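Local coordinates for protein CurJ (Moorea producens 3L, PDB 5TZ6) that probably carries out a vinylogous dehydration of a polyketide intermediate, as the dehydratase domain of a polyketide synthase module in curacin biosynthesis, at residues 165-170 against 183-188; 199-204 against 255-260. The protein carries 1 engineered substitution. All blocks are in the same frame, centred on the assembly; numbering follows the deposited sequence.

The two contacts lie side by side, with centres about 14 Å apart, and are joined by neighbouring strands 185-190 and 194-200. Contact 1 sets helix 164-173 against the first of these; contact 2 pairs the end of the second with strand 258-267. Between them, W184 O lies 2.9 Å from K200 N, a probable hydrogen bond, and I185 CG1 packs 3.3 Å from M199 CE. Neither contact's segments line the pocket of the bound hydroxy-methylheptenoic acid, but contact 1 is nearer: the I167 side chain is about 8 Å from the ligand, that of M199 about 11 Å. L171, one helix position beyond H170, does line it.

Contact 1: 165-170 against 183-188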
loop_
_atom_site.group_PDB
_atom_site.type_symbol
_atom_site.label_atom_id
_atom_site.label_comp_id
_atom_site.label_asym_id
_atom_site.label_seq_id
_atom_site.Cartn_x
_atom_site.Cartn_y
_atom_site.Cartn_z
ATOM N N ALA A 165 9.306 37.372 -19.397
ATOM C CA ALA A 165 9.207 36.622 -20.643
ATOM C C ALA A 165 10.568 36.113 -21.085
ATOM O O ALA A 165 10.672 35.006 -21.631
ATOM C CB ALA A 165 8.582 37.498 -21.731
ATOM N N GLU A 166 11.624 36.878 -20.796
ATOM C CA GLU A 166 12.971 36.461 -21.157
ATOM C C GLU A 166 13.294 35.100 -20.563
ATOM O O GLU A 166 13.936 34.266 -21.211
ATOM C CB GLU A 166 13.986 37.501 -20.687
ATOM C CG GLU A 166 14.023 38.764 -21.526
ATOM C CD GLU A 166 15.228 39.629 -21.208
ATOM O OE1 GLU A 166 15.039 40.754 -20.693
ATOM O OE2 GLU A 166 16.366 39.178 -21.460
ATOM N N ILE A 167 12.839 34.841 -19.336
ATOM C CA ILE A 167 13.092 33.532 -18.752
ATOM C C ILE A 167 12.313 32.467 -19.507
ATOM O O ILE A 167 12.883 31.478 -19.988
ATOM C CB ILE A 167 12.743 33.533 -17.254
ATOM C CG1 ILE A 167 13.752 34.373 -16.470
ATOM C CG2 ILE A 167 12.674 32.103 -16.718
ATOM C CD1 ILE A 167 13.489 34.385 -14.977
ATOM N N TYR A 168 11.016 32.701 -19.713
ATOM C CA TYR A 168 10.218 31.657 -20.339
ATOM C C TYR A 168 10.660 31.460 -21.776
ATOM O O TYR A 168 10.818 30.322 -22.240
ATOM C CB TYR A 168 8.739 32.022 -20.271
ATOM C CG TYR A 168 8.227 32.196 -18.855
ATOM C CD1 TYR A 168 8.489 31.249 -17.881
ATOM C CD2 TYR A 168 7.499 33.328 -18.493
ATOM C CE1 TYR A 168 8.029 31.411 -16.587
ATOM C CE2 TYR A 168 7.036 33.503 -17.208
ATOM C CZ TYR A 168 7.301 32.539 -16.256
ATOM O OH TYR A 168 6.839 32.709 -14.970
ATOM N N GLN A 169 11.009 32.557 -22.441
ATOM C CA GLN A 169 11.508 32.459 -23.802
ATOM C C GLN A 169 12.812 31.682 -23.830
ATOM O O GLN A 169 12.994 30.798 -24.682
ATOM C CB GLN A 169 11.700 33.852 -24.396
ATOM C CG GLN A 169 12.169 33.828 -25.834
ATOM C CD GLN A 169 11.093 33.309 -26.769
ATOM O OE1 GLN A 169 10.003 33.873 -26.838
ATOM N NE2 GLN A 169 11.394 32.237 -27.495
ATOM N N HIS A 170 13.726 31.982 -22.895
ATOM C CA HIS A 170 14.971 31.224 -22.842
ATOM C C HIS A 170 14.684 29.731 -22.795
ATOM O O HIS A 170 15.364 28.937 -23.455
ATOM C CB HIS A 170 15.815 31.649 -21.636
ATOM C CG HIS A 170 17.038 30.804 -21.429
ATOM N ND1 HIS A 170 18.289 31.183 -21.866
ATOM C CD2 HIS A 170 17.201 29.604 -20.822
ATOM C CE1 HIS A 170 19.170 30.253 -21.539
ATOM N NE2 HIS A 170 18.535 29.281 -20.909
ATOM N N ARG A 183 4.184 28.958 -14.615
ATOM C CA ARG A 183 4.673 30.326 -14.792
ATOM C C ARG A 183 4.259 31.154 -13.579
ATOM O O ARG A 183 3.315 31.940 -13.626
ATOM C CB ARG A 183 4.155 30.922 -16.109
ATOM C CG ARG A 183 4.717 30.208 -17.343
ATOM C CD ARG A 183 4.246 30.814 -18.652
ATOM N NE ARG A 183 4.830 30.097 -19.778
ATOM C CZ ARG A 183 5.282 30.674 -20.888
ATOM N NH1 ARG A 183 5.817 29.930 -21.854
ATOM N NH2 ARG A 183 5.234 31.995 -21.018
ATOM N N TRP A 184 4.988 30.963 -12.479
ATOM C CA TRP A 184 4.751 31.673 -11.229
ATOM C C TRP A 184 5.448 33.025 -11.178
ATOM O O TRP A 184 4.970 33.935 -10.489
ATOM C CB TRP A 184 5.243 30.836 -10.036
ATOM C CG TRP A 184 4.345 29.711 -9.595
ATOM C CD1 TRP A 184 4.024 28.587 -10.299
ATOM C CD2 TRP A 184 3.664 29.604 -8.338
ATOM N NE1 TRP A 184 3.184 27.790 -9.562
ATOM C CE2 TRP A 184 2.946 28.392 -8.353
ATOM C CE3 TRP A 184 3.588 30.418 -7.202
ATOM C CZ2 TRP A 184 2.162 27.973 -7.276
ATOM C CZ3 TRP A 184 2.806 30.002 -6.131
ATOM C CH2 TRP A 184 2.106 28.792 -6.178
ATOM N N ILE A 185 6.577 33.168 -11.867
ATOM C CA ILE A 185 7.398 34.370 -11.759
ATOM C C ILE A 185 6.720 35.512 -12.509
ATOM O O ILE A 185 6.655 35.515 -13.740
ATOM C CB ILE A 185 8.822 34.128 -12.271
ATOM C CG1 ILE A 185 9.475 33.014 -11.438
ATOM C CG2 ILE A 185 9.624 35.417 -12.244
ATOM C CD1 ILE A 185 10.878 32.654 -11.829
ATOM N N GLU A 186 6.203 36.486 -11.760
ATOM C CA GLU A 186 5.586 37.663 -12.351
ATOM C C GLU A 186 6.569 38.805 -12.551
ATOM O O GLU A 186 6.419 39.571 -13.509
ATOM C CB GLU A 186 4.427 38.158 -11.483
ATOM C CG GLU A 186 3.221 37.241 -11.456
ATOM C CD GLU A 186 2.083 37.772 -12.303
ATOM O OE1 GLU A 186 1.524 38.833 -11.949
ATOM O OE2 GLU A 186 1.752 37.135 -13.326
ATOM N N GLN A 187 7.572 38.950 -11.686
ATOM C CA GLN A 187 8.482 40.081 -11.838
ATOM C C GLN A 187 9.899 39.655 -11.492
ATOM O O GLN A 187 10.105 38.727 -10.707
ATOM C CB GLN A 187 8.050 41.260 -10.962
ATOM C CG GLN A 187 6.886 42.037 -11.530
ATOM C CD GLN A 187 6.609 43.300 -10.749
ATOM O OE1 GLN A 187 6.816 44.411 -11.241
ATOM N NE2 GLN A 187 6.152 43.136 -9.514
ATOM N N VAL A 188 10.878 40.340 -12.082
ATOM C CA VAL A 188 12.277 39.944 -11.935
ATOM C C VAL A 188 13.152 41.182 -11.815
ATOM O O VAL A 188 13.065 42.100 -12.638
ATOM C CB VAL A 188 12.746 39.064 -13.108
ATOM C CG1 VAL A 188 14.177 38.577 -12.877
ATOM C CG2 VAL A 188 11.805 37.882 -13.279
#
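Y168 carries this contact, meeting R183 with its ring and I185 with its hydroxyl. Its CB points from helix 164-173 toward the 183-188 segment, and chi1 of -60° sets CG beside the backbone N, anti to the carbonyl carbon. The R183 chain, extended from CG to NE, passes over one face of the tyrosine ring: R183 CG sits 3.7 Å from the Y168 ring centroid as a CH-pi contact, displaced somewhat toward the rim. Farther out the guanidinium lies flat on the CB end of the tyrosine, its plane turned 25° from the ring. The cation-pi interaction is accordingly off-centre, with R183 CZ 4.5 Å from the Y168 ring centroid. R183 NH2 lies 3.6 Å from both CB and CD2 of Y168. R183 NE is hydrogen-bonded to L178 O, which would limit how far the guanidinium can shift on the ring.

The hydroxyl is held by a hydrogen bond, Y168 OH to I185 O at 3.1 Å, with the donor tilted 22° from the carbonyl plane. An alanine in place of Y168 would probably open a gap between helix and strand, leaving I185 O without this donor and the R183 chain without the ring it rests on.

Apolar contact is looser: I167 packs from the helix onto strand 185-190, its CD1 lying 4.2 Å from V188 CG2 and 4.4 Å from I185 CD1.

In the sheet of the hot-dog fold, strand 185-190 runs between 160-162 and 194-200, and E186 and Q187 both face Q198 in a classic beta bulge. Helix 215-223 touches the contact through Q223, against Y168, and through T216, whose OG1 is bonded to W184 NE1; I185 packs onto C197 and M199 of strand 194-200.

Contact 2: 199-204 against 255-260; sequences MKVPKT and DNDLLW
V201 and D257 meet through their side chains because V201 CG1 takes the crowded position between its backbone N and carbonyl carbon (chi1 48°), while D257 CG stands anti to its own carbonyl carbon (chi1 -69°). V201 CG1 comes 3.4 Å from D257 OD2, a van der Waals contact. The two residues close off an antiparallel strand pair in the hot-dog fold, where the end of strand 194-200 runs beside the start of 258-267.

M199 and L259 form the hydrogen-bonded pair: M199 N donates to L259 O, and L259 N donates to M199 O, each at 2.9 Å. K200 and L258 are the non-hydrogen-bonded pair; each uses its CA-H on a neighbouring carbonyl of the other strand, L258 CA on M199 O and K200 CA on D257 O. Past K200 the pairing ends in a longer bond, V201 N to D257 O at 3.2 Å, with the donor in the carbonyl plane but the N-H...O angle only 143°.

The M199 and L259 side chains share the face covered by helix 215-223, where they touch S220 and L217. K200 and L258 lie on the other face; the extended lysine chain leads off to a long, weak ion pair with E186. L258 CD2 rests 3.7 Å above one face of the W260 ring, offset toward its rim.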
loop_
_atom_site.group_PDB
_atom_site.type_symbol
_atom_site.label_atom_id
_atom_site.label_comp_id
_atom_site.label_asym_id
_atom_site.label_seq_id
_atom_site.Cartn_x
_atom_site.Cartn_y
_atom_site.Cartn_z
ATOM N N MET A 199 6.616 36.342 -7.278
ATOM C CA MET A 199 5.843 35.205 -7.749
ATOM C C MET A 199 4.400 35.300 -7.283
ATOM O O MET A 199 4.124 35.704 -6.148
ATOM C CB MET A 199 6.431 33.887 -7.254
ATOM C CG MET A 199 7.582 33.395 -8.088
ATOM S SD MET A 199 8.803 32.532 -7.104
ATOM C CE MET A 199 9.750 31.729 -8.396
ATOM N N LYS A 200 3.489 34.921 -8.175
ATOM C CA LYS A 200 2.072 34.812 -7.872
ATOM C C LYS A 200 1.588 33.438 -8.308
ATOM O O LYS A 200 2.118 32.843 -9.251
ATOM C CB LYS A 200 1.240 35.894 -8.577
ATOM C CG LYS A 200 1.478 37.309 -8.080
ATOM C CD LYS A 200 0.597 38.301 -8.832
ATOM C CE LYS A 200 0.744 39.718 -8.289
ATOM N NZ LYS A 200 -0.108 40.695 -9.028
ATOM N N VAL A 201 0.590 32.932 -7.593
ATOM C CA VAL A 201 0.039 31.605 -7.849
ATOM C C VAL A 201 -0.725 31.657 -9.166
ATOM O O VAL A 201 -1.635 32.486 -9.320
ATOM C CB VAL A 201 -0.850 31.140 -6.683
ATOM C CG1 VAL A 201 -1.807 32.235 -6.296
ATOM C CG2 VAL A 201 -1.605 29.874 -7.059
ATOM N N PRO A 202 -0.368 30.834 -10.153
ATOM C CA PRO A 202 -1.111 30.840 -11.416
ATOM C C PRO A 202 -2.609 30.687 -11.185
ATOM O O PRO A 202 -3.054 30.012 -10.255
ATOM C CB PRO A 202 -0.537 29.634 -12.163
ATOM C CG PRO A 202 0.851 29.514 -11.644
ATOM C CD PRO A 202 0.806 29.945 -10.204
ATOM N N LYS A 203 -3.386 31.317 -12.065
ATOM C CA LYS A 203 -4.838 31.251 -11.984
ATOM C C LYS A 203 -5.376 29.846 -12.241
ATOM O O LYS A 203 -6.519 29.556 -11.878
ATOM C CB LYS A 203 -5.425 32.279 -12.951
ATOM C CG LYS A 203 -5.203 33.706 -12.450
ATOM C CD LYS A 203 -5.206 34.738 -13.565
ATOM C CE LYS A 203 -3.798 34.883 -14.141
ATOM N NZ LYS A 203 -3.709 35.815 -15.298
ATOM N N THR A 204 -4.584 28.971 -12.850
ATOM C CA THR A 204 -5.010 27.608 -13.138
ATOM C C THR A 204 -4.799 26.641 -11.971
ATOM O O THR A 204 -5.274 25.503 -12.040
ATOM C CB THR A 204 -4.296 27.089 -14.394
ATOM O OG1 THR A 204 -2.924 27.506 -14.387
ATOM C CG2 THR A 204 -4.978 27.614 -15.645
ATOM N N ASP A 255 -0.183 30.534 2.932
ATOM C CA ASP A 255 -1.465 30.922 2.353
ATOM C C ASP A 255 -1.325 32.041 1.327
ATOM O O ASP A 255 -2.295 32.341 0.622
ATOM C CB ASP A 255 -2.422 31.365 3.468
ATOM C CG ASP A 255 -3.766 31.853 2.939
ATOM O OD1 ASP A 255 -4.268 31.279 1.951
ATOM O OD2 ASP A 255 -4.317 32.822 3.510
ATOM N N ASN A 256 -0.144 32.644 1.209
ATOM C CA ASN A 256 0.013 33.839 0.392
ATOM C C ASN A 256 -0.023 33.509 -1.094
ATOM O O ASN A 256 0.597 32.544 -1.554
ATOM C CB ASN A 256 1.321 34.554 0.733
ATOM C CG ASN A 256 1.241 35.331 2.032
ATOM O OD1 ASN A 256 0.270 35.213 2.781
ATOM N ND2 ASN A 256 2.261 36.138 2.304
ATOM N N ASP A 257 -0.762 34.326 -1.843
ATOM C CA ASP A 257 -0.729 34.290 -3.298
ATOM C C ASP A 257 0.492 34.988 -3.879
ATOM O O ASP A 257 0.764 34.827 -5.074
ATOM C CB ASP A 257 -1.995 34.935 -3.865
ATOM C CG ASP A 257 -3.242 34.114 -3.599
ATOM O OD1 ASP A 257 -3.364 33.563 -2.483
ATOM O OD2 ASP A 257 -4.101 34.026 -4.500
ATOM N N LEU A 258 1.223 35.761 -3.076
ATOM C CA LEU A 258 2.447 36.426 -3.502
ATOM C C LEU A 258 3.616 35.961 -2.644
ATOM O O LEU A 258 3.540 36.009 -1.412
ATOM C CB LEU A 258 2.292 37.947 -3.420
ATOM C CG LEU A 258 3.342 38.798 -4.134
ATOM C CD1 LEU A 258 2.854 40.239 -4.260
ATOM C CD2 LEU A 258 4.683 38.742 -3.415
ATOM N N LEU A 259 4.688 35.505 -3.292
ATOM C CA LEU A 259 5.904 35.120 -2.589
ATOM C C LEU A 259 7.102 35.795 -3.239
ATOM O O LEU A 259 7.032 36.268 -4.377
ATOM C CB LEU A 259 6.115 33.599 -2.605
ATOM C CG LEU A 259 4.969 32.720 -2.114
ATOM C CD1 LEU A 259 5.396 31.264 -2.168
ATOM C CD2 LEU A 259 4.529 33.116 -0.705
ATOM N N TRP A 260 8.214 35.831 -2.506
ATOM C CA TRP A 260 9.459 36.383 -3.019
ATOM C C TRP A 260 10.511 35.285 -3.061
ATOM O O TRP A 260 10.588 34.459 -2.150
ATOM C CB TRP A 260 9.958 37.543 -2.157
ATOM C CG TRP A 260 9.074 38.758 -2.180
ATOM C CD1 TRP A 260 8.141 39.107 -1.247
ATOM C CD2 TRP A 260 9.047 39.788 -3.177
ATOM N NE1 TRP A 260 7.533 40.286 -1.604
ATOM C CE2 TRP A 260 8.073 40.726 -2.783
ATOM C CE3 TRP A 260 9.753 40.009 -4.364
ATOM C CZ2 TRP A 260 7.787 41.863 -3.531
ATOM C CZ3 TRP A 260 9.471 41.137 -5.104
ATOM C CH2 TRP A 260 8.494 42.051 -4.687
#